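Local coordinates for Dot/Icm T4SS effector (Legionella pneumophila, PDB 6VVE), which is an effector kinase that is activated by host inositol hexakisphosphate and binds ADP and manganese, probably phosphorylating a target inside the host cell, at residues Ile108-Ile113 against Leu130-Asn134; Asn184-His188 against Trp252-Glu257; His122-Phe128 against Ala168-Leu172; Val9-Thr15 against Lys27-Tyr31. All blocks are in the same frame, centred on the assembly; numbering follows the deposited sequence.

Interaction 1 of 4, residues Ile108-Ile113 against Leu130-Asn134. With IHP (inositol hexakisphosphate), chain B.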
# COMPACT_ATOMS: atom_id res chain seq x y z
N ILE A 108 6.63 10.97 -8.78
CA ILE A 108 5.93 9.81 -8.22
C ILE A 108 6.91 8.66 -8.02
O ILE A 108 6.90 8.00 -6.97
CB ILE A 108 4.75 9.40 -9.12
CG1 ILE A 108 3.64 10.44 -9.03
CG2 ILE A 108 4.24 8.03 -8.74
CD1 ILE A 108 2.57 10.29 -10.09
N ASN A 109 7.75 8.39 -9.02
CA ASN A 109 8.71 7.29 -8.92
C ASN A 109 9.62 7.47 -7.72
O ASN A 109 9.89 6.51 -6.98
CB ASN A 109 9.54 7.19 -10.20
CG ASN A 109 8.77 6.53 -11.35
OD1 ASN A 109 7.69 5.97 -11.16
ND2 ASN A 109 9.35 6.58 -12.53
N LEU A 110 10.12 8.68 -7.50
CA LEU A 110 10.99 8.93 -6.35
C LEU A 110 10.26 8.62 -5.04
O LEU A 110 10.84 8.02 -4.13
CB LEU A 110 11.47 10.38 -6.37
CG LEU A 110 12.66 10.71 -5.46
CD1 LEU A 110 13.47 11.87 -6.04
CD2 LEU A 110 12.21 11.03 -4.06
N HIS A 111 9.00 9.02 -4.93
CA HIS A 111 8.26 8.75 -3.71
C HIS A 111 7.95 7.26 -3.57
O HIS A 111 7.99 6.73 -2.45
CB HIS A 111 6.97 9.58 -3.68
CG HIS A 111 7.19 11.00 -3.29
ND1 HIS A 111 7.13 11.44 -1.99
CD2 HIS A 111 7.48 12.09 -4.04
CE1 HIS A 111 7.37 12.74 -1.95
NE2 HIS A 111 7.59 13.16 -3.18
N ILE A 112 7.66 6.59 -4.69
CA ILE A 112 7.41 5.15 -4.63
C ILE A 112 8.65 4.41 -4.16
O ILE A 112 8.57 3.47 -3.35
CB ILE A 112 6.92 4.63 -6.00
CG1 ILE A 112 5.50 5.13 -6.26
CG2 ILE A 112 7.00 3.12 -6.03
CD1 ILE A 112 4.91 4.65 -7.59
N ILE A 113 9.83 4.80 -4.66
CA ILE A 113 11.07 4.16 -4.24
C ILE A 113 11.26 4.34 -2.73
O ILE A 113 11.55 3.38 -2.01
CB ILE A 113 12.26 4.71 -5.03
CG1 ILE A 113 12.17 4.31 -6.50
CG2 ILE A 113 13.56 4.24 -4.41
CD1 ILE A 113 13.02 5.13 -7.43
N LEU A 130 4.02 -2.25 -5.56
CA LEU A 130 4.52 -0.98 -6.08
C LEU A 130 5.27 -1.22 -7.39
O LEU A 130 5.52 -2.37 -7.80
CB LEU A 130 5.43 -0.29 -5.06
CG LEU A 130 4.71 0.27 -3.83
CD1 LEU A 130 5.71 0.80 -2.80
CD2 LEU A 130 3.74 1.37 -4.24
N GLY A 131 5.62 -0.13 -8.05
CA GLY A 131 6.25 -0.21 -9.35
C GLY A 131 6.78 1.15 -9.76
O GLY A 131 6.87 2.05 -8.93
N LEU A 132 7.13 1.27 -11.04
CA LEU A 132 7.72 2.51 -11.54
C LEU A 132 7.14 2.85 -12.90
O LEU A 132 6.79 1.97 -13.69
CB LEU A 132 9.25 2.39 -11.65
CG LEU A 132 9.98 2.04 -10.36
CD1 LEU A 132 11.45 1.74 -10.66
CD2 LEU A 132 9.85 3.15 -9.34
N TRP A 133 7.06 4.16 -13.17
CA TRP A 133 6.59 4.67 -14.44
C TRP A 133 7.76 4.75 -15.41
O TRP A 133 8.75 5.44 -15.13
CB TRP A 133 5.94 6.04 -14.27
CG TRP A 133 4.62 6.01 -13.58
CD1 TRP A 133 4.38 6.26 -12.26
CD2 TRP A 133 3.35 5.71 -14.17
NE1 TRP A 133 3.03 6.14 -12.00
CE2 TRP A 133 2.38 5.80 -13.16
CE3 TRP A 133 2.95 5.37 -15.46
CZ2 TRP A 133 1.03 5.57 -13.39
CZ3 TRP A 133 1.60 5.15 -15.70
CH2 TRP A 133 0.66 5.24 -14.67
N ASN A 134 7.66 4.05 -16.53
CA ASN A 134 8.66 4.12 -17.58
C ASN A 134 8.40 5.36 -18.43
O ASN A 134 7.29 5.54 -18.95
CB ASN A 134 8.63 2.86 -18.43
CG ASN A 134 9.84 2.75 -19.35
OD1 ASN A 134 10.00 3.55 -20.28
ND2 ASN A 134 10.69 1.77 -19.09
C1 IHP B . 12.15 -5.47 -21.10
C2 IHP B . 12.68 -5.52 -22.54
C3 IHP B . 12.82 -4.11 -23.14
C4 IHP B . 13.71 -3.23 -22.26
C5 IHP B . 13.10 -3.10 -20.85
C6 IHP B . 12.88 -4.46 -20.20
O11 IHP B . 12.30 -6.75 -20.52
P1 IHP B . 10.97 -7.66 -20.26
O21 IHP B . 11.05 -8.28 -18.88
O31 IHP B . 9.73 -6.81 -20.38
O41 IHP B . 10.92 -8.77 -21.31
O12 IHP B . 11.77 -6.27 -23.31
P2 IHP B . 12.34 -7.52 -24.22
O22 IHP B . 13.79 -7.76 -23.90
O32 IHP B . 11.54 -8.75 -23.91
O42 IHP B . 12.20 -7.16 -25.68
O13 IHP B . 11.54 -3.54 -23.18
P3 IHP B . 11.04 -2.73 -24.52
O23 IHP B . 11.99 -3.00 -25.67
O33 IHP B . 9.64 -3.21 -24.88
O43 IHP B . 10.99 -1.24 -24.24
O14 IHP B . 13.84 -1.97 -22.83
P4 IHP B . 15.37 -1.36 -22.98
O24 IHP B . 16.19 -2.24 -23.88
O34 IHP B . 16.02 -1.32 -21.61
O44 IHP B . 15.30 0.03 -23.57
O15 IHP B . 13.96 -2.36 -20.04
P5 IHP B . 13.50 -0.86 -19.56
O25 IHP B . 14.71 0.03 -19.45
O35 IHP B . 12.53 -0.26 -20.54
O45 IHP B . 12.82 -0.98 -18.21
O16 IHP B . 12.10 -4.29 -19.03
P6 IHP B . 12.80 -4.53 -17.56
O26 IHP B . 11.93 -5.45 -16.73
O36 IHP B . 14.16 -5.14 -17.72
O46 IHP B . 12.93 -3.18 -16.87
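N109 and L132 bring helix 102-121 and edge strand 132-134 together, with CA atoms 5.5 Å apart and segment axes running nearly antiparallel at 150°. This is probably the N-lobe packing of the long helix, likely the counterpart of helix C, on the five-stranded antiparallel sheet. The amide of N109 carries the polar part. It grips the backbone of W133 at two points. OD1 accepts from W133 N at 2.8 Å in an almost straight bond of 175°. ND2 gives a hydrogen to W133 O, which lies in the amide plane, and the donor sits on a lone pair of that carbonyl. ND2 also reaches Y18 O, so the amide cannot easily turn over.

Apolar side chains fill in around this amide. I112 CG2 lies against L130 CB; the two side chains lie alongside each other and run opposite ways. I112 CG2 is also 3.1 Å from G131 O, which is buried here without a polar partner. I113 CG1 meets L132 CD2 at 3.8 Å, the chains at about a right angle. I108 CG2 comes in at the indole edge of W133. W133 NE1 is held by D207 O, which ties the strand to a part much later in the chain. N134 points away from the helix, and its ND2 makes a weak hydrogen bond of 3.1 Å to phosphate oxygen O35 of inositol hexakisphosphate.

Interaction 2 of 4, residues Asn184-His188 against Trp252-Glu257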
# COMPACT_ATOMS: atom_id res chain seq x y z
N ASN A 184 -11.64 4.79 1.50
CA ASN A 184 -11.52 6.24 1.64
C ASN A 184 -12.19 6.74 2.91
O ASN A 184 -11.76 7.76 3.46
CB ASN A 184 -12.12 6.94 0.41
CG ASN A 184 -11.41 6.57 -0.87
OD1 ASN A 184 -10.28 6.09 -0.86
ND2 ASN A 184 -12.07 6.80 -2.00
N ASN A 185 -13.23 6.06 3.37
CA ASN A 185 -13.97 6.45 4.57
C ASN A 185 -14.73 5.22 5.06
O ASN A 185 -14.71 4.16 4.41
CB ASN A 185 -14.93 7.61 4.28
CG ASN A 185 -15.92 7.29 3.17
OD1 ASN A 185 -16.84 6.50 3.36
ND2 ASN A 185 -15.72 7.89 2.00
N PRO A 186 -15.39 5.31 6.22
CA PRO A 186 -16.07 4.12 6.76
C PRO A 186 -17.19 3.58 5.88
O PRO A 186 -17.61 2.43 6.06
CB PRO A 186 -16.62 4.60 8.11
CG PRO A 186 -15.74 5.76 8.48
CD PRO A 186 -15.39 6.43 7.18
N TYR A 187 -17.68 4.37 4.92
CA TYR A 187 -18.78 3.96 4.07
C TYR A 187 -18.33 3.55 2.68
O TYR A 187 -19.18 3.18 1.85
CB TYR A 187 -19.81 5.08 3.97
CG TYR A 187 -20.46 5.43 5.29
CD1 TYR A 187 -21.53 4.68 5.77
CD2 TYR A 187 -20.01 6.50 6.05
CE1 TYR A 187 -22.12 4.99 6.99
CE2 TYR A 187 -20.60 6.81 7.26
CZ TYR A 187 -21.65 6.05 7.72
OH TYR A 187 -22.24 6.36 8.92
N HIS A 188 -17.03 3.62 2.39
CA HIS A 188 -16.51 3.30 1.06
C HIS A 188 -15.39 2.29 1.20
O HIS A 188 -14.40 2.54 1.89
CB HIS A 188 -15.99 4.56 0.35
CG HIS A 188 -15.14 4.27 -0.85
ND1 HIS A 188 -13.82 3.89 -0.74
CD2 HIS A 188 -15.42 4.29 -2.17
CE1 HIS A 188 -13.32 3.70 -1.95
NE2 HIS A 188 -14.28 3.94 -2.84
N TRP A 252 -20.43 -0.91 13.10
CA TRP A 252 -19.26 -0.26 13.68
C TRP A 252 -19.11 1.19 13.24
O TRP A 252 -18.40 1.96 13.90
CB TRP A 252 -18.01 -1.03 13.27
CG TRP A 252 -17.92 -1.27 11.78
CD1 TRP A 252 -18.49 -2.28 11.08
CD2 TRP A 252 -17.21 -0.46 10.82
NE1 TRP A 252 -18.19 -2.16 9.74
CE2 TRP A 252 -17.41 -1.05 9.56
CE3 TRP A 252 -16.44 0.70 10.91
CZ2 TRP A 252 -16.85 -0.53 8.39
CZ3 TRP A 252 -15.89 1.22 9.75
CH2 TRP A 252 -16.10 0.60 8.51
N ARG A 253 -19.77 1.59 12.15
CA ARG A 253 -19.58 2.95 11.65
C ARG A 253 -20.21 3.99 12.56
O ARG A 253 -19.74 5.13 12.60
CB ARG A 253 -20.16 3.07 10.24
CG ARG A 253 -19.62 2.04 9.27
CD ARG A 253 -20.29 2.17 7.90
NE ARG A 253 -19.88 1.08 7.02
CZ ARG A 253 -20.37 -0.16 7.07
NH1 ARG A 253 -21.30 -0.47 7.96
NH2 ARG A 253 -19.93 -1.08 6.22
N VAL A 254 -21.27 3.63 13.27
CA VAL A 254 -22.03 4.60 14.06
C VAL A 254 -21.17 5.16 15.19
O VAL A 254 -21.04 6.39 15.31
CB VAL A 254 -23.32 3.97 14.61
CG1 VAL A 254 -24.04 4.94 15.55
CG2 VAL A 254 -24.24 3.56 13.45
N PRO A 255 -20.58 4.33 16.05
CA PRO A 255 -19.74 4.89 17.12
C PRO A 255 -18.51 5.60 16.59
O PRO A 255 -18.09 6.61 17.18
CB PRO A 255 -19.37 3.67 17.98
CG PRO A 255 -19.53 2.49 17.05
CD PRO A 255 -20.69 2.86 16.14
N ILE A 256 -17.93 5.11 15.50
CA ILE A 256 -16.72 5.72 14.96
C ILE A 256 -17.02 7.11 14.41
O ILE A 256 -16.30 8.07 14.67
CB ILE A 256 -16.10 4.81 13.89
CG1 ILE A 256 -15.53 3.55 14.54
CG2 ILE A 256 -15.03 5.56 13.10
CD1 ILE A 256 -14.90 2.58 13.55
N GLU A 257 -18.10 7.22 13.62
CA GLU A 257 -18.47 8.52 13.07
C GLU A 257 -18.77 9.52 14.18
O GLU A 257 -18.32 10.66 14.13
CB GLU A 257 -19.68 8.37 12.15
CG GLU A 257 -19.37 7.64 10.86
CD GLU A 257 -18.53 8.47 9.91
OE1 GLU A 257 -18.31 9.66 10.21
OE2 GLU A 257 -18.09 7.94 8.87
O HOH W 1 -17.47 -0.09 4.82
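P186 O is the main polar point of this contact. R253 NE gives it a hydrogen bond of 2.8 Å, bent to 140°. The oxygen lies near the guanidinium plane, but the donor stands above the carbonyl plane, not on a lone pair. Water 1 gives P186 O a second hydrogen bond and accepts one from R253 NH2 at 3.0 Å. The carbonyl and the guanidinium are thus joined both directly and through water. R253 NH1 is in a salt bridge with D251, which helps to fix the rotation of the head group. The R253 chain is extended from CG to NE, and this carries NE out to the proline carbonyl.

The turn itself is held from within. N185 to H188 form a type I beta turn, and N185 OD1 accepts from Y187 N in an Asx turn. This loop, between strands 177-178 and 194-196, packs on helix 253-262 in the mainly helical C-lobe. Y234 of helix 231-239 also touches P186 and W252.

Apolar and van der Waals contacts complete the fit. P186 CB rests 3.8 Å from W252 CZ3. R253 CG sits over the centre of the W252 ring, on the same side as P186. The Y187 ring meets R253 CD along CD1 and CE1 and E257 OE2 along CE2, both on one side of its plane and both obliquely. E257 is bent at chi2 (-72°), which turns its carboxylate back along the tyrosine. E257 OE2 lies 3.2 Å from P186 CG and equally close to Y187 CE2.

Interaction 3 of 4, residues His122-Phe128 against Ala168-Leu172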
# COMPACT_ATOMS: atom_id res chain seq x y z
N HIS A 122 10.10 -2.25 7.32
CA HIS A 122 9.07 -2.75 8.22
C HIS A 122 8.66 -4.18 7.89
O HIS A 122 7.75 -4.71 8.54
CB HIS A 122 7.85 -1.83 8.19
CG HIS A 122 8.11 -0.48 8.78
ND1 HIS A 122 8.99 0.42 8.22
CD2 HIS A 122 7.60 0.12 9.88
CE1 HIS A 122 9.01 1.52 8.95
NE2 HIS A 122 8.18 1.36 9.97
N GLY A 123 9.30 -4.82 6.92
CA GLY A 123 8.99 -6.20 6.59
C GLY A 123 7.57 -6.42 6.10
O GLY A 123 6.96 -7.43 6.45
N ILE A 124 7.04 -5.50 5.29
CA ILE A 124 5.68 -5.61 4.80
C ILE A 124 5.61 -5.33 3.30
O ILE A 124 4.53 -5.13 2.74
CB ILE A 124 4.73 -4.67 5.56
CG1 ILE A 124 5.30 -3.24 5.57
CG2 ILE A 124 4.52 -5.16 6.98
CD1 ILE A 124 4.34 -2.21 6.11
N GLN A 125 6.77 -5.32 2.63
CA GLN A 125 6.79 -5.04 1.20
C GLN A 125 5.93 -6.04 0.42
O GLN A 125 5.32 -5.68 -0.58
CB GLN A 125 8.23 -5.06 0.67
CG GLN A 125 8.34 -4.76 -0.82
CD GLN A 125 9.78 -4.76 -1.31
OE1 GLN A 125 10.73 -4.74 -0.52
NE2 GLN A 125 9.94 -4.78 -2.63
N GLU A 126 5.88 -7.29 0.88
CA GLU A 126 5.19 -8.33 0.13
C GLU A 126 3.69 -8.08 0.00
O GLU A 126 3.06 -8.65 -0.89
CB GLU A 126 5.42 -9.70 0.81
CG GLU A 126 4.93 -9.77 2.25
CD GLU A 126 6.05 -9.68 3.27
OE1 GLU A 126 7.01 -8.90 3.06
OE2 GLU A 126 5.98 -10.41 4.29
N HIS A 127 3.11 -7.25 0.87
CA HIS A 127 1.67 -7.02 0.89
C HIS A 127 1.23 -5.90 -0.03
O HIS A 127 0.02 -5.66 -0.16
CB HIS A 127 1.21 -6.71 2.32
CG HIS A 127 1.30 -7.88 3.25
ND1 HIS A 127 0.38 -8.91 3.25
CD2 HIS A 127 2.18 -8.17 4.23
CE1 HIS A 127 0.70 -9.79 4.18
NE2 HIS A 127 1.80 -9.37 4.79
N PHE A 128 2.15 -5.20 -0.67
CA PHE A 128 1.84 -4.06 -1.52
C PHE A 128 2.56 -4.21 -2.85
O PHE A 128 3.72 -4.63 -2.89
CB PHE A 128 2.24 -2.75 -0.84
CG PHE A 128 1.67 -2.58 0.54
CD1 PHE A 128 2.32 -3.13 1.64
CD2 PHE A 128 0.49 -1.89 0.74
CE1 PHE A 128 1.79 -2.99 2.91
CE2 PHE A 128 -0.04 -1.75 2.01
CZ PHE A 128 0.61 -2.30 3.10
N ALA A 168 -0.43 -5.28 8.50
CA ALA A 168 0.59 -4.63 7.67
C ALA A 168 0.12 -3.24 7.23
O ALA A 168 0.91 -2.28 7.22
CB ALA A 168 0.92 -5.49 6.46
N LEU A 169 -1.15 -3.12 6.84
CA LEU A 169 -1.68 -1.82 6.45
C LEU A 169 -1.71 -0.86 7.63
O LEU A 169 -1.47 0.35 7.47
CB LEU A 169 -3.07 -1.98 5.86
CG LEU A 169 -3.79 -0.70 5.41
CD1 LEU A 169 -2.95 0.04 4.38
CD2 LEU A 169 -5.17 -1.04 4.85
N LYS A 170 -1.99 -1.38 8.83
CA LYS A 170 -1.98 -0.53 10.02
C LYS A 170 -0.58 0.03 10.28
O LYS A 170 -0.43 1.20 10.63
CB LYS A 170 -2.45 -1.32 11.24
CG LYS A 170 -2.51 -0.50 12.52
CD LYS A 170 -2.90 -1.38 13.71
CE LYS A 170 -2.98 -0.56 15.00
NZ LYS A 170 -1.71 0.15 15.29
N GLU A 171 0.45 -0.81 10.12
CA GLU A 171 1.82 -0.32 10.24
C GLU A 171 2.07 0.82 9.26
O GLU A 171 2.72 1.81 9.60
CB GLU A 171 2.80 -1.47 10.00
CG GLU A 171 4.13 -1.34 10.71
CD GLU A 171 4.93 -2.63 10.68
OE1 GLU A 171 4.39 -3.66 10.24
OE2 GLU A 171 6.11 -2.60 11.11
N LEU A 172 1.52 0.70 8.05
CA LEU A 172 1.61 1.78 7.08
C LEU A 172 0.86 3.02 7.57
O LEU A 172 1.41 4.13 7.59
CB LEU A 172 1.05 1.31 5.74
CG LEU A 172 1.26 2.22 4.54
CD1 LEU A 172 2.70 2.16 4.06
CD2 LEU A 172 0.29 1.84 3.41
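F128 points the edge of its ring at helix 159-174. Its CZ comes to 4.1 Å from both A168 O and L169 CA, near the ring plane. L172 and F128 extend toward each other from their two backbones, CD2 3.9 Å from CE2, while L169 crosses the phenyl at about a right angle. The methyl of A168 touches both I124 and H127. I124 CG2 and H127 CD2 each lie 3.7 Å from A168 CB. I124 has CG1 between the backbone N and the carbonyl carbon (chi1 52°), which brings CD1 toward A168 O. H127 ND1 is hydrogen-bonded to V201 O.

H122 meets E171 at its ring edge. E171 OE2 is 3.3 Å from H122 CD2, with carboxylate and ring planes 70° apart. H122 ND1 is hydrogen-bonded to F118 O. G123, after helix 102-121, closes a Schellman motif, and the chain then runs into a short 3-10 turn. The contact thus joins the segment following the N-lobe helix to a helix of the C-lobe. No hydrogen bond crosses it, so hydrophobic packing holds it; if H122 is protonated, E171 could add a weak electrostatic attraction.

Interaction 4 of 4, residues Val9-Thr15 against Lys27-Tyr31. With IHP (inositol hexakisphosphate), chain B.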
# COMPACT_ATOMS: atom_id res chain seq x y z
N VAL A 9 25.05 -2.65 -8.39
CA VAL A 9 25.45 -1.41 -9.04
C VAL A 9 26.32 -1.67 -10.26
O VAL A 9 26.53 -0.76 -11.08
CB VAL A 9 26.19 -0.50 -8.04
CG1 VAL A 9 25.25 -0.06 -6.93
CG2 VAL A 9 27.41 -1.20 -7.48
N ASN A 10 26.85 -2.88 -10.42
CA ASN A 10 27.58 -3.26 -11.62
C ASN A 10 26.67 -3.77 -12.72
O ASN A 10 27.15 -4.09 -13.81
CB ASN A 10 28.62 -4.33 -11.28
CG ASN A 10 29.84 -3.75 -10.59
OD1 ASN A 10 30.15 -2.57 -10.74
ND2 ASN A 10 30.54 -4.59 -9.83
N GLY A 11 25.36 -3.86 -12.47
CA GLY A 11 24.42 -4.28 -13.49
C GLY A 11 24.19 -3.21 -14.53
O GLY A 11 25.03 -2.33 -14.71
N THR A 12 23.05 -3.28 -15.22
CA THR A 12 22.72 -2.33 -16.27
C THR A 12 21.95 -1.16 -15.67
O THR A 12 20.91 -1.35 -15.03
CB THR A 12 21.89 -3.00 -17.37
OG1 THR A 12 22.54 -4.20 -17.81
CG2 THR A 12 21.71 -2.06 -18.56
N ASP A 13 22.45 0.05 -15.90
CA ASP A 13 21.85 1.26 -15.34
C ASP A 13 20.65 1.65 -16.18
O ASP A 13 20.80 2.07 -17.34
CB ASP A 13 22.89 2.38 -15.29
CG ASP A 13 22.40 3.60 -14.56
OD1 ASP A 13 21.17 3.76 -14.39
OD2 ASP A 13 23.25 4.43 -14.16
N LEU A 14 19.45 1.54 -15.60
CA LEU A 14 18.21 1.92 -16.26
C LEU A 14 17.68 3.27 -15.77
O LEU A 14 16.57 3.66 -16.15
CB LEU A 14 17.14 0.85 -16.05
CG LEU A 14 17.54 -0.61 -16.28
CD1 LEU A 14 16.34 -1.52 -16.00
CD2 LEU A 14 18.06 -0.84 -17.68
N THR A 15 18.44 3.97 -14.94
CA THR A 15 17.93 5.17 -14.30
C THR A 15 17.33 6.18 -15.28
O THR A 15 16.25 6.72 -14.98
CB THR A 15 19.05 5.83 -13.48
OG1 THR A 15 19.65 4.86 -12.60
CG2 THR A 15 18.52 6.99 -12.66
N LYS A 27 19.26 5.17 -7.99
CA LYS A 27 19.59 4.61 -9.30
C LYS A 27 18.79 3.33 -9.49
O LYS A 27 18.46 2.64 -8.52
CB LYS A 27 21.09 4.30 -9.43
CG LYS A 27 22.00 5.51 -9.37
CD LYS A 27 21.93 6.33 -10.65
CE LYS A 27 22.85 7.55 -10.57
NZ LYS A 27 22.78 8.40 -11.79
N ILE A 28 18.50 3.01 -10.75
CA ILE A 28 17.78 1.79 -11.12
C ILE A 28 18.73 0.89 -11.89
O ILE A 28 19.35 1.33 -12.88
CB ILE A 28 16.53 2.10 -11.96
CG1 ILE A 28 15.62 3.10 -11.24
CG2 ILE A 28 15.78 0.81 -12.27
CD1 ILE A 28 15.09 2.61 -9.92
N TYR A 29 18.86 -0.36 -11.45
CA TYR A 29 19.76 -1.32 -12.07
C TYR A 29 19.03 -2.62 -12.35
O TYR A 29 18.22 -3.08 -11.54
CB TYR A 29 20.97 -1.62 -11.18
CG TYR A 29 21.84 -0.43 -10.86
CD1 TYR A 29 22.75 0.06 -11.78
CD2 TYR A 29 21.76 0.20 -9.62
CE1 TYR A 29 23.56 1.14 -11.49
CE2 TYR A 29 22.56 1.28 -9.32
CZ TYR A 29 23.46 1.75 -10.25
OH TYR A 29 24.25 2.83 -9.95
N ARG A 30 19.33 -3.22 -13.51
CA ARG A 30 18.93 -4.59 -13.82
C ARG A 30 20.12 -5.49 -13.54
O ARG A 30 21.18 -5.34 -14.16
CB ARG A 30 18.47 -4.72 -15.27
CG ARG A 30 17.81 -6.06 -15.57
CD ARG A 30 17.33 -6.16 -17.03
NE ARG A 30 18.23 -5.50 -17.96
CZ ARG A 30 17.90 -4.47 -18.73
NH1 ARG A 30 16.68 -3.97 -18.72
NH2 ARG A 30 18.81 -3.94 -19.54
N TYR A 31 19.96 -6.44 -12.62
CA TYR A 31 21.03 -7.35 -12.23
C TYR A 31 20.47 -8.75 -12.11
O TYR A 31 19.62 -9.02 -11.26
CB TYR A 31 21.67 -6.91 -10.91
CG TYR A 31 22.57 -7.95 -10.28
CD1 TYR A 31 23.82 -8.23 -10.83
CD2 TYR A 31 22.18 -8.65 -9.15
CE1 TYR A 31 24.65 -9.18 -10.26
CE2 TYR A 31 23.00 -9.60 -8.57
CZ TYR A 31 24.23 -9.86 -9.13
OH TYR A 31 25.05 -10.81 -8.56
C1 IHP B . 12.15 -5.47 -21.10
C2 IHP B . 12.68 -5.52 -22.54
C3 IHP B . 12.82 -4.11 -23.14
C4 IHP B . 13.71 -3.23 -22.26
C5 IHP B . 13.10 -3.10 -20.85
C6 IHP B . 12.88 -4.46 -20.20
O11 IHP B . 12.30 -6.75 -20.52
P1 IHP B . 10.97 -7.66 -20.26
O21 IHP B . 11.05 -8.28 -18.88
O31 IHP B . 9.73 -6.81 -20.38
O41 IHP B . 10.92 -8.77 -21.31
O12 IHP B . 11.77 -6.27 -23.31
P2 IHP B . 12.34 -7.52 -24.22
O22 IHP B . 13.79 -7.76 -23.90
O32 IHP B . 11.54 -8.75 -23.91
O42 IHP B . 12.20 -7.16 -25.68
O13 IHP B . 11.54 -3.54 -23.18
P3 IHP B . 11.04 -2.73 -24.52
O23 IHP B . 11.99 -3.00 -25.67
O33 IHP B . 9.64 -3.21 -24.88
O43 IHP B . 10.99 -1.24 -24.24
O14 IHP B . 13.84 -1.97 -22.83
P4 IHP B . 15.37 -1.36 -22.98
O24 IHP B . 16.19 -2.24 -23.88
O34 IHP B . 16.02 -1.32 -21.61
O44 IHP B . 15.30 0.03 -23.57
O15 IHP B . 13.96 -2.36 -20.04
P5 IHP B . 13.50 -0.86 -19.56
O25 IHP B . 14.71 0.03 -19.45
O35 IHP B . 12.53 -0.26 -20.54
O45 IHP B . 12.82 -0.98 -18.21
O16 IHP B . 12.10 -4.29 -19.03
P6 IHP B . 12.80 -4.53 -17.56
O26 IHP B . 11.93 -5.45 -16.73
O36 IHP B . 14.16 -5.14 -17.72
O46 IHP B . 12.93 -3.18 -16.87
O HOH W 2 21.02 -5.97 -18.99
O HOH W 3 25.13 4.07 -11.90
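Y29 offers one ring face to V9, whose CA stands 3.8 Å from the ring centroid and almost on the normal: a CH-pi contact. V9 CG1 touches the same ring at CE2. The guanidinium of R30 is the other flat group. L14 CD2 lies over one of its faces, 3.6 Å from NH1, with the leucine crossing the arginine at about a right angle. At its edge NH1 gives a hydrogen bond of 3.0 Å to inositol hexakisphosphate O36. Also in plane at the edge is water 2, which accepts from R30 NE and bonds to T12 OG1. The bend at chi3 (36°) turns the head group toward the phosphate.

The backbones of strands 12-13 and 26-30 pair antiparallel at the edge of the four-stranded sheet. T12 and R30 are a hydrogen-bonded pair, N to O both ways. D13 and Y29 form the next, non-hydrogen-bonded pair, and water 3 links D13 OD2 to Y29 OH. L14 N then bonds I28 O at 2.7 Å.

After L14 a side chain takes over from the backbone. T15 OG1 accepts from I28 N at 2.9 Å and donates to D13 OD1 at 2.6 Å. D13 OD1 also takes T15 N, making an Asx turn. Two hydrogen bonds on one oxygen should hold the carboxylate still. R30 thus reaches the ligand from a strand whose backbone is hydrogen-bonded to its neighbour, and the leucine over its face probably helps to keep the guanidinium in line with the phosphate.

How the interactions relate
Along the chain interaction 4 comes first and closes before interaction 1 opens. Interactions 1 and 3 alternate, because residues 122-128 lie between helix 102-121 and strand 132-134. Interaction 2 is last. Interactions 1 and 4 both touch inositol hexakisphosphate. Their centres are 15 Å apart, and L132 CD1 packs on I28 CD1 at 3.8 Å, so the four-stranded sheet leans on the five-stranded one. Both sheets thus meet beside the ligand that activates the kinase. Interaction 3, about 17 Å from interaction 1 between centres, joins this part to helix 159-174. Interaction 2 lies on the opposite side of the chain's centre, about 31 Å from interaction 1.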